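Long-range contacts in Rubredoxin\:oxygen oxidoreductase (Desulfovibrio gigas, PDB 1E5D), which catalyses the four-electron reduction of one oxygen molecule to two water molecules, using a diiron centre and FMN: residues Y26-M31 with H294-S299; V40-T45 with L132-V137; F167-A172 with R188-Y193. One frame throughout, in Å; residues are numbered along the deposited sequence.

Interaction 1: residues Y26-M31 with H294-S299; sequences YTLSPM and HSQIMS
His294 and Ser295 reach back to the chain at Tyr26-Leu28 through their first torsions. In His294 CG sits between the backbone N and the carbonyl carbon (chi1 49°), and in Ser295 the same setting (chi1 61°) turns OG toward the backbone of Leu28. The imidazole presents its edge to the carbonyl of Tyr26, whose oxygen lies slightly out of the ring plane, and NE2 donates to Tyr26 O at 3.1 Å in a bent bond (N-H...O 142°). One residue on, Ser295 OG accepts from the backbone, with Leu28 N to OG at 3.3 Å. Water 1 closes a small ring: it donates to Leu28 O at 2.9 Å and lies 3.0 Å from Ser295 OG. That hydroxyl has three hydrogen-bond partners: Leu28 N, water 1 and His293 ND1. Thr27 packs OG1 against Ser295 CB at 3.0 Å. At the margin Leu28 and Gln296 cross obliquely, CD1 of Leu28 lying against the Gln296 amide so tightly that the placing of NE2 is doubtful.

Tyr26 and Thr27 form a classic beta bulge opposite strand 22-23, and the CG2 methyl of Thr27 lies 3.5 Å above one face of the Tyr26 ring, toward its rim. Tyr26 lines the oxygen pocket and touches an FMN. Helix 294-302 belongs to the flavodoxin domain; the contact joins the beta-lactamase-like half, where the diiron centre lies, to that domain. Tyr328, on helix 320-331, touches Tyr26, Thr27 and Ser295, and its ring meets that of His294; Tyr321 of the second subunit meets the His294 ring edge-to-face.

The direct bonds pair main chain with helix side chains: Tyr26 O, Leu28 N, Leu28 O and Ser295 OG each have a partner, and His294 NE2 is the hydrogen-bond donor, consistent with its carrying the proton.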
loop_
_atom_site.group_PDB
_atom_site.type_symbol
_atom_site.label_atom_id
_atom_site.label_comp_id
_atom_site.label_asym_id
_atom_site.label_seq_id
_atom_site.Cartn_x
_atom_site.Cartn_y
_atom_site.Cartn_z
ATOM N N TYR A 26 -5.886 -4.554 -9.606
ATOM C CA TYR A 26 -5.875 -3.118 -9.276
ATOM C C TYR A 26 -7.022 -2.744 -8.351
ATOM O O TYR A 26 -6.856 -1.822 -7.550
ATOM C CB TYR A 26 -5.869 -2.271 -10.552
ATOM C CG TYR A 26 -7.154 -2.233 -11.345
ATOM C CD1 TYR A 26 -7.426 -3.190 -12.314
ATOM C CD2 TYR A 26 -8.114 -1.246 -11.139
ATOM C CE1 TYR A 26 -8.601 -3.160 -13.043
ATOM C CE2 TYR A 26 -9.293 -1.203 -11.856
ATOM C CZ TYR A 26 -9.530 -2.170 -12.813
ATOM O OH TYR A 26 -10.696 -2.159 -13.546
ATOM N N THR A 27 -8.164 -3.432 -8.423
ATOM C CA THR A 27 -9.289 -3.041 -7.572
ATOM C C THR A 27 -9.955 -4.217 -6.878
ATOM O O THR A 27 -9.589 -5.372 -7.080
ATOM C CB THR A 27 -10.330 -2.274 -8.419
ATOM O OG1 THR A 27 -11.424 -1.849 -7.594
ATOM C CG2 THR A 27 -10.915 -3.168 -9.497
ATOM N N LEU A 28 -10.961 -3.955 -6.043
ATOM C CA LEU A 28 -11.713 -5.031 -5.421
ATOM C C LEU A 28 -13.072 -5.271 -6.081
ATOM O O LEU A 28 -13.729 -4.325 -6.506
ATOM C CB LEU A 28 -11.990 -4.749 -3.946
ATOM C CG LEU A 28 -10.787 -4.594 -3.025
ATOM C CD1 LEU A 28 -11.284 -4.400 -1.601
ATOM C CD2 LEU A 28 -9.852 -5.788 -3.128
ATOM N N SER A 29 -13.459 -6.537 -6.119
ATOM C CA SER A 29 -14.764 -6.968 -6.596
ATOM C C SER A 29 -15.484 -7.748 -5.492
ATOM O O SER A 29 -15.592 -8.963 -5.510
ATOM C CB SER A 29 -14.619 -7.816 -7.852
ATOM O OG SER A 29 -14.214 -9.133 -7.532
ATOM N N PRO A 30 -15.960 -6.985 -4.517
ATOM C CA PRO A 30 -16.523 -7.548 -3.295
ATOM C C PRO A 30 -17.744 -8.423 -3.573
ATOM O O PRO A 30 -18.102 -9.262 -2.747
ATOM C CB PRO A 30 -16.949 -6.332 -2.480
ATOM C CG PRO A 30 -16.438 -5.128 -3.183
ATOM C CD PRO A 30 -15.987 -5.513 -4.550
ATOM N N MET A 31 -18.371 -8.224 -4.724
ATOM C CA MET A 31 -19.557 -8.982 -5.099
ATOM C C MET A 31 -19.242 -9.971 -6.204
ATOM O O MET A 31 -20.121 -10.509 -6.877
ATOM C CB MET A 31 -20.665 -8.039 -5.568
ATOM C CG MET A 31 -21.647 -7.636 -4.478
ATOM S SD MET A 31 -22.778 -6.333 -4.997
ATOM C CE MET A 31 -21.617 -5.097 -5.583
ATOM N N HIS A 294 -7.633 0.921 -1.350
ATOM C CA HIS A 294 -7.558 2.153 -2.143
ATOM C C HIS A 294 -8.745 2.254 -3.096
ATOM O O HIS A 294 -9.259 3.333 -3.387
ATOM C CB HIS A 294 -6.253 2.252 -2.915
ATOM C CG HIS A 294 -5.796 1.080 -3.710
ATOM N ND1 HIS A 294 -4.834 0.210 -3.236
ATOM C CD2 HIS A 294 -6.128 0.628 -4.940
ATOM C CE1 HIS A 294 -4.609 -0.730 -4.140
ATOM N NE2 HIS A 294 -5.384 -0.502 -5.185
ATOM N N SER A 295 -9.226 1.117 -3.605
ATOM C CA SER A 295 -10.325 1.219 -4.564
ATOM C C SER A 295 -11.575 1.729 -3.854
ATOM O O SER A 295 -12.346 2.489 -4.453
ATOM C CB SER A 295 -10.557 -0.116 -5.254
ATOM O OG SER A 295 -10.912 -1.135 -4.339
ATOM N N GLN A 296 -11.765 1.338 -2.603
ATOM C CA GLN A 296 -12.903 1.753 -1.796
ATOM C C GLN A 296 -12.909 3.261 -1.568
ATOM O O GLN A 296 -13.914 3.942 -1.704
ATOM C CB GLN A 296 -12.892 1.115 -0.406
ATOM C CG GLN A 296 -13.962 0.068 -0.147
ATOM C CD GLN A 296 -13.308 -1.250 0.241
ATOM O OE1 GLN A 296 -13.297 -1.650 1.403
ATOM N NE2 GLN A 296 -12.744 -1.916 -0.763
ATOM N N ILE A 297 -11.730 3.754 -1.184
ATOM C CA ILE A 297 -11.646 5.193 -0.939
ATOM C C ILE A 297 -12.010 5.926 -2.223
ATOM O O ILE A 297 -12.714 6.932 -2.226
ATOM C CB ILE A 297 -10.247 5.568 -0.434
ATOM C CG1 ILE A 297 -9.992 5.050 0.985
ATOM C CG2 ILE A 297 -10.020 7.068 -0.532
ATOM C CD1 ILE A 297 -8.548 4.761 1.310
ATOM N N MET A 298 -11.526 5.380 -3.337
ATOM C CA MET A 298 -11.795 6.016 -4.625
ATOM C C MET A 298 -13.291 6.074 -4.893
ATOM O O MET A 298 -13.825 7.074 -5.355
ATOM C CB MET A 298 -11.084 5.269 -5.754
ATOM C CG MET A 298 -11.322 5.862 -7.135
ATOM S SD MET A 298 -10.662 7.545 -7.254
ATOM C CE MET A 298 -11.712 8.204 -8.551
ATOM N N SER A 299 -13.977 4.973 -4.595
ATOM C CA SER A 299 -15.404 4.946 -4.905
ATOM C C SER A 299 -16.118 6.039 -4.126
ATOM O O SER A 299 -17.035 6.675 -4.637
ATOM C CB SER A 299 -16.027 3.585 -4.588
ATOM O OG SER A 299 -15.384 2.561 -5.336
HETATM O O HOH W 1 -13.714 -1.906 -4.917
#

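Interaction 2: residues V40-T45 with L132-V137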
loop_
_atom_site.group_PDB
_atom_site.type_symbol
_atom_site.label_atom_id
_atom_site.label_comp_id
_atom_site.label_asym_id
_atom_site.label_seq_id
_atom_site.Cartn_x
_atom_site.Cartn_y
_atom_site.Cartn_z
ATOM N N VAL A 40 -24.403 -14.764 -31.248
ATOM C CA VAL A 40 -25.476 -14.317 -32.129
ATOM C C VAL A 40 -25.685 -15.286 -33.292
ATOM O O VAL A 40 -24.820 -15.462 -34.153
ATOM C CB VAL A 40 -25.203 -12.908 -32.687
ATOM C CG1 VAL A 40 -26.343 -12.485 -33.601
ATOM C CG2 VAL A 40 -25.006 -11.918 -31.554
ATOM N N GLU A 41 -26.858 -15.920 -33.297
ATOM C CA GLU A 41 -27.216 -16.850 -34.357
ATOM C C GLU A 41 -27.720 -16.136 -35.608
ATOM O O GLU A 41 -28.801 -15.552 -35.556
ATOM C CB GLU A 41 -28.296 -17.811 -33.863
ATOM C CG GLU A 41 -27.716 -18.937 -33.012
ATOM C CD GLU A 41 -28.787 -19.907 -32.557
ATOM O OE1 GLU A 41 -29.789 -19.459 -31.956
ATOM O OE2 GLU A 41 -28.618 -21.119 -32.807
ATOM N N ASP A 42 -26.935 -16.201 -36.669
ATOM C CA ASP A 42 -27.250 -15.744 -38.012
ATOM C C ASP A 42 -26.712 -16.756 -39.034
ATOM O O ASP A 42 -26.260 -17.847 -38.668
ATOM C CB ASP A 42 -26.691 -14.358 -38.302
ATOM C CG ASP A 42 -27.512 -13.559 -39.290
ATOM O OD1 ASP A 42 -28.330 -14.152 -40.025
ATOM O OD2 ASP A 42 -27.348 -12.324 -39.354
ATOM N N GLU A 43 -26.765 -16.397 -40.314
ATOM C CA GLU A 43 -26.209 -17.295 -41.334
ATOM C C GLU A 43 -24.714 -17.423 -41.036
ATOM O O GLU A 43 -24.165 -18.510 -40.907
ATOM C CB GLU A 43 -26.482 -16.803 -42.743
ATOM C CG GLU A 43 -27.693 -15.913 -42.930
ATOM C CD GLU A 43 -28.981 -16.437 -42.332
ATOM O OE1 GLU A 43 -29.169 -17.672 -42.283
ATOM O OE2 GLU A 43 -29.820 -15.614 -41.899
ATOM N N LYS A 44 -24.102 -16.253 -40.912
ATOM C CA LYS A 44 -22.788 -16.098 -40.311
ATOM C C LYS A 44 -22.968 -16.053 -38.794
ATOM O O LYS A 44 -23.398 -15.039 -38.240
ATOM C CB LYS A 44 -22.119 -14.842 -40.850
ATOM C CG LYS A 44 -21.230 -15.015 -42.060
ATOM C CD LYS A 44 -21.455 -16.303 -42.820
ATOM C CE LYS A 44 -20.191 -16.820 -43.481
ATOM N NZ LYS A 44 -19.283 -15.718 -43.901
ATOM N N THR A 45 -22.677 -17.157 -38.107
ATOM C CA THR A 45 -22.908 -17.165 -36.664
ATOM C C THR A 45 -21.716 -16.570 -35.919
ATOM O O THR A 45 -20.566 -16.954 -36.130
ATOM C CB THR A 45 -23.204 -18.574 -36.126
ATOM O OG1 THR A 45 -24.510 -18.976 -36.552
ATOM C CG2 THR A 45 -23.217 -18.546 -34.605
ATOM N N LEU A 132 -24.215 -10.227 -41.239
ATOM C CA LEU A 132 -23.979 -11.520 -40.589
ATOM C C LEU A 132 -24.938 -12.556 -41.181
ATOM O O LEU A 132 -24.925 -13.727 -40.819
ATOM C CB LEU A 132 -24.132 -11.414 -39.079
ATOM C CG LEU A 132 -23.013 -10.763 -38.273
ATOM C CD1 LEU A 132 -22.535 -9.459 -38.881
ATOM C CD2 LEU A 132 -23.486 -10.498 -36.847
ATOM N N GLY A 133 -25.743 -12.055 -42.102
ATOM C CA GLY A 133 -26.813 -12.738 -42.792
ATOM C C GLY A 133 -28.085 -11.909 -42.715
ATOM O O GLY A 133 -28.191 -10.839 -43.317
ATOM N N LYS A 134 -29.065 -12.384 -41.947
ATOM C CA LYS A 134 -30.272 -11.580 -41.754
ATOM C C LYS A 134 -29.951 -10.331 -40.945
ATOM O O LYS A 134 -30.485 -9.244 -41.189
ATOM C CB LYS A 134 -31.369 -12.414 -41.091
ATOM C CG LYS A 134 -31.815 -11.881 -39.743
ATOM C CD LYS A 134 -32.729 -12.842 -39.007
ATOM C CE LYS A 134 -34.032 -12.177 -38.596
ATOM N NZ LYS A 134 -33.872 -11.262 -37.432
ATOM N N ARG A 135 -29.062 -10.425 -39.949
ATOM C CA ARG A 135 -28.781 -9.209 -39.177
ATOM C C ARG A 135 -27.576 -8.481 -39.740
ATOM O O ARG A 135 -26.767 -9.067 -40.455
ATOM C CB ARG A 135 -28.558 -9.547 -37.700
ATOM C CG ARG A 135 -29.849 -9.939 -37.002
ATOM C CD ARG A 135 -29.649 -10.557 -35.637
ATOM N NE ARG A 135 -29.962 -11.988 -35.604
ATOM C CZ ARG A 135 -31.016 -12.475 -34.956
ATOM N NH1 ARG A 135 -31.819 -11.629 -34.320
ATOM N NH2 ARG A 135 -31.285 -13.771 -34.932
ATOM N N THR A 136 -27.442 -7.199 -39.409
ATOM C CA THR A 136 -26.196 -6.501 -39.759
ATOM C C THR A 136 -25.712 -5.686 -38.563
ATOM O O THR A 136 -26.435 -4.892 -37.961
ATOM C CB THR A 136 -26.357 -5.660 -41.036
ATOM O OG1 THR A 136 -25.996 -4.297 -40.802
ATOM C CG2 THR A 136 -27.810 -5.659 -41.500
ATOM N N VAL A 137 -24.455 -5.898 -38.173
ATOM C CA VAL A 137 -23.930 -5.233 -36.982
ATOM C C VAL A 137 -23.077 -4.036 -37.359
ATOM O O VAL A 137 -22.438 -4.018 -38.413
ATOM C CB VAL A 137 -23.123 -6.219 -36.115
ATOM C CG1 VAL A 137 -22.004 -6.857 -36.921
ATOM C CG2 VAL A 137 -22.574 -5.514 -34.885
#
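Asp42 turns its carboxylate into the bend at Leu132-Arg135, with CG anti to the backbone N (chi1 -150°), and both oxygens are used. Lys134 N donates to OD1 at 2.7 Å on the syn lone pair, and Arg135 N meets OD2 at 2.6 Å, also on the syn side but 24° out of the carboxylate plane. The two successive amides thus hold one oxygen each, both on the syn side, which fixes the rotation of the group. Lys44 N, in turn, donates to Leu132 O at 2.7 Å, and the CB of Leu132 packs against Asp42 OD2.

The bent Arg135 side chain reaches across to the main chain at Glu41. Its guanidinium offers an edge to the Glu41 carbonyl, NH2 reaching Glu41 O at 3.1 Å with a C=O...N angle of 168°. The side chains of Val40 and Arg135 lie aslant, with Val40 CG1 nearest Arg135 NE. The other end of the guanidinium is engaged as well, NH1 forming a salt bridge with Glu158.

Each partner is the connection of a beta hairpin: 40-45 links strands 33-40 and 46-48 of one sheet, and 132-135 links strands 129-131 and 136-141 of the other, its turn closed by Leu132 N to Arg135 O at 2.9 Å. The two sheets are those of the alpha-beta/beta-alpha sandwich of the metallo-beta-lactamase fold, so this contact ties them together at an end remote from the iron site.

Glu43 and Lys134 cross at about a right angle at the outer margin, where the Glu43 side chain is poorly ordered and its bond from Lys134 N to OE2 is weak. The Glu43 CG lies 3.3 Å from Gly133 CA, a residue whose backbone angles suit glycine alone. Lys44 CB lies against Leu132 O, while its NZ turns away to a salt bridge with Glu98.

Interaction 3: residues F167-A172 with R188-Y193; sequences FGQNIA and RAMREY. With OXY (oxygen molecule), chain E.
Ala189, Met190 and Tyr193 of helix 183-198 lie against the loop that follows strand 160-164 in the metallo-beta-lactamase-like domain. Ala189 points its CB at the loop, 3.8 Å from Ile171 CG1 and close to the CB of Gln169. Its carbonyl O takes a hydrogen from water 3 at 2.7 Å, and that water accepts from Asn170 N, the centre of an inverse gamma turn.

Met190 runs side by side with Gln169, pointing the same way, and the two CG atoms touch at 3.5 Å. The orientation of the Gln169 amide is fixed by two bonds: NE2 donates to Phe167 O at 2.9 Å on a lone pair in the carbonyl plane, and OE1 accepts from Val228 N. Water 2 donates both to Gly168 O and to Met190 O, a second bridge between loop and helix.

Tyr193 comes last, with CG anti to the backbone N (chi1 -174°). The Gly168 carbonyl carbon lies 3.9 Å above one ring face, toward the rim, and Gly168 O comes closer still, 3.3 Å from Tyr193 CD2. At the ring edge, in plane, Asn170 OD1 meets CD1, the amide standing 81° from the ring. Asp165 and His226, both in the diiron pocket, border this tyrosine, and its hydroxyl OH donates a weak hydrogen bond of 3.3 Å to O1 of the oxygen molecule.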
loop_
_atom_site.group_PDB
_atom_site.type_symbol
_atom_site.label_atom_id
_atom_site.label_comp_id
_atom_site.label_asym_id
_atom_site.label_seq_id
_atom_site.Cartn_x
_atom_site.Cartn_y
_atom_site.Cartn_z
ATOM N N PHE A 167 -20.120 0.143 -19.101
ATOM C CA PHE A 167 -21.410 -0.104 -18.471
ATOM C C PHE A 167 -21.343 -1.374 -17.628
ATOM O O PHE A 167 -22.318 -1.779 -16.997
ATOM C CB PHE A 167 -22.552 -0.222 -19.490
ATOM C CG PHE A 167 -22.698 1.050 -20.316
ATOM C CD1 PHE A 167 -22.972 2.255 -19.685
ATOM C CD2 PHE A 167 -22.560 1.027 -21.693
ATOM C CE1 PHE A 167 -23.101 3.422 -20.414
ATOM C CE2 PHE A 167 -22.685 2.192 -22.426
ATOM C CZ PHE A 167 -22.954 3.388 -21.787
ATOM N N GLY A 168 -20.161 -1.988 -17.641
ATOM C CA GLY A 168 -19.948 -3.201 -16.877
ATOM C C GLY A 168 -20.069 -2.937 -15.393
ATOM O O GLY A 168 -19.858 -1.853 -14.859
ATOM N N GLN A 169 -20.425 -3.974 -14.646
ATOM C CA GLN A 169 -20.399 -3.826 -13.198
ATOM C C GLN A 169 -19.916 -5.154 -12.630
ATOM O O GLN A 169 -20.239 -6.203 -13.185
ATOM C CB GLN A 169 -21.754 -3.445 -12.621
ATOM C CG GLN A 169 -22.834 -3.043 -13.603
ATOM C CD GLN A 169 -23.396 -4.233 -14.354
ATOM O OE1 GLN A 169 -23.722 -5.276 -13.794
ATOM N NE2 GLN A 169 -23.515 -4.086 -15.666
ATOM N N ASN A 170 -19.153 -5.128 -11.546
ATOM C CA ASN A 170 -18.751 -6.404 -10.944
ATOM C C ASN A 170 -19.847 -6.940 -10.038
ATOM O O ASN A 170 -19.877 -6.677 -8.839
ATOM C CB ASN A 170 -17.432 -6.197 -10.195
ATOM C CG ASN A 170 -16.300 -6.058 -11.200
ATOM O OD1 ASN A 170 -15.400 -5.244 -11.035
ATOM N ND2 ASN A 170 -16.367 -6.868 -12.247
ATOM N N ILE A 171 -20.776 -7.694 -10.607
ATOM C CA ILE A 171 -21.827 -8.340 -9.840
ATOM C C ILE A 171 -21.953 -9.808 -10.238
ATOM O O ILE A 171 -22.289 -10.107 -11.389
ATOM C CB ILE A 171 -23.194 -7.669 -10.052
ATOM C CG1 ILE A 171 -23.256 -6.221 -9.572
ATOM C CG2 ILE A 171 -24.293 -8.497 -9.404
ATOM C CD1 ILE A 171 -24.648 -5.633 -9.653
ATOM N N ALA A 172 -21.682 -10.702 -9.291
ATOM C CA ALA A 172 -21.855 -12.133 -9.555
ATOM C C ALA A 172 -23.193 -12.554 -8.959
ATOM O O ALA A 172 -23.377 -12.402 -7.749
ATOM C CB ALA A 172 -20.722 -12.967 -8.996
ATOM N N ARG A 188 -24.573 1.322 -7.264
ATOM C CA ARG A 188 -23.330 1.396 -6.497
ATOM C C ARG A 188 -22.227 0.651 -7.231
ATOM O O ARG A 188 -21.088 1.097 -7.333
ATOM C CB ARG A 188 -23.558 0.835 -5.099
ATOM C CG ARG A 188 -22.315 0.738 -4.236
ATOM C CD ARG A 188 -21.544 2.046 -4.155
ATOM N NE ARG A 188 -20.156 1.844 -3.757
ATOM C CZ ARG A 188 -19.515 2.442 -2.767
ATOM N NH1 ARG A 188 -20.131 3.336 -2.006
ATOM N NH2 ARG A 188 -18.242 2.149 -2.529
ATOM N N ALA A 189 -22.563 -0.515 -7.778
ATOM C CA ALA A 189 -21.557 -1.309 -8.483
ATOM C C ALA A 189 -21.134 -0.654 -9.791
ATOM O O ALA A 189 -20.000 -0.779 -10.260
ATOM C CB ALA A 189 -22.091 -2.710 -8.737
ATOM N N MET A 190 -22.065 0.072 -10.416
ATOM C CA MET A 190 -21.672 0.738 -11.657
ATOM C C MET A 190 -20.638 1.823 -11.391
ATOM O O MET A 190 -19.648 1.968 -12.103
ATOM C CB MET A 190 -22.888 1.353 -12.331
ATOM C CG MET A 190 -23.793 0.311 -12.981
ATOM S SD MET A 190 -25.321 1.133 -13.500
ATOM C CE MET A 190 -24.624 2.266 -14.707
ATOM N N ARG A 191 -20.923 2.575 -10.338
ATOM C CA ARG A 191 -20.032 3.671 -9.963
ATOM C C ARG A 191 -18.703 3.083 -9.506
ATOM O O ARG A 191 -17.642 3.572 -9.901
ATOM C CB ARG A 191 -20.702 4.534 -8.904
ATOM C CG ARG A 191 -19.807 5.397 -8.039
ATOM C CD ARG A 191 -20.617 6.415 -7.233
ATOM N NE ARG A 191 -20.524 7.744 -7.844
ATOM C CZ ARG A 191 -21.553 8.425 -8.324
ATOM N NH1 ARG A 191 -22.773 7.907 -8.262
ATOM N NH2 ARG A 191 -21.357 9.620 -8.862
ATOM N N GLU A 192 -18.771 2.022 -8.696
ATOM C CA GLU A 192 -17.527 1.436 -8.200
ATOM C C GLU A 192 -16.672 0.999 -9.382
ATOM O O GLU A 192 -15.460 1.154 -9.412
ATOM C CB GLU A 192 -17.788 0.257 -7.271
ATOM C CG GLU A 192 -18.441 0.662 -5.957
ATOM C CD GLU A 192 -18.510 -0.492 -4.971
ATOM O OE1 GLU A 192 -18.304 -1.641 -5.423
ATOM O OE2 GLU A 192 -18.761 -0.230 -3.772
ATOM N N TYR A 193 -17.370 0.446 -10.369
ATOM C CA TYR A 193 -16.669 0.046 -11.580
ATOM C C TYR A 193 -16.137 1.272 -12.310
ATOM O O TYR A 193 -14.949 1.344 -12.639
ATOM C CB TYR A 193 -17.590 -0.788 -12.482
ATOM C CG TYR A 193 -16.782 -1.313 -13.654
ATOM C CD1 TYR A 193 -15.989 -2.440 -13.501
ATOM C CD2 TYR A 193 -16.806 -0.677 -14.887
ATOM C CE1 TYR A 193 -15.246 -2.922 -14.562
ATOM C CE2 TYR A 193 -16.063 -1.154 -15.954
ATOM C CZ TYR A 193 -15.287 -2.277 -15.781
ATOM O OH TYR A 193 -14.540 -2.765 -16.827
HETATM O O1 OXY E . -11.888 -4.689 -17.014
HETATM O O2 OXY E . -10.951 -4.318 -16.362
HETATM O O HOH W 2 -20.084 0.847 -14.800
HETATM O O HOH W 3 -18.484 -2.943 -9.719
#

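Overall arrangement
Interactions 1 and 3 lie in the interior, with centres 11 Å apart, and both border the oxygen pocket; interaction 2 is a partly exposed contact 30 Å or more from either, centre to centre. The inner pair touch twice: Arg188 and Glu192 of helix 183-198 pack on Ser299, and separately loop meets loop where Met31 O probably hydrogen-bonds Ala172 N at 2.9 Å. Interaction 1 crosses between the flavodoxin and diiron halves, whereas interactions 2 and 3 stay within the latter. Chemistry follows place: side chains bonding to main chain at the interdomain seam, apolar and water-bridged packing in the core, and a carboxylate with charged neighbours at the rim.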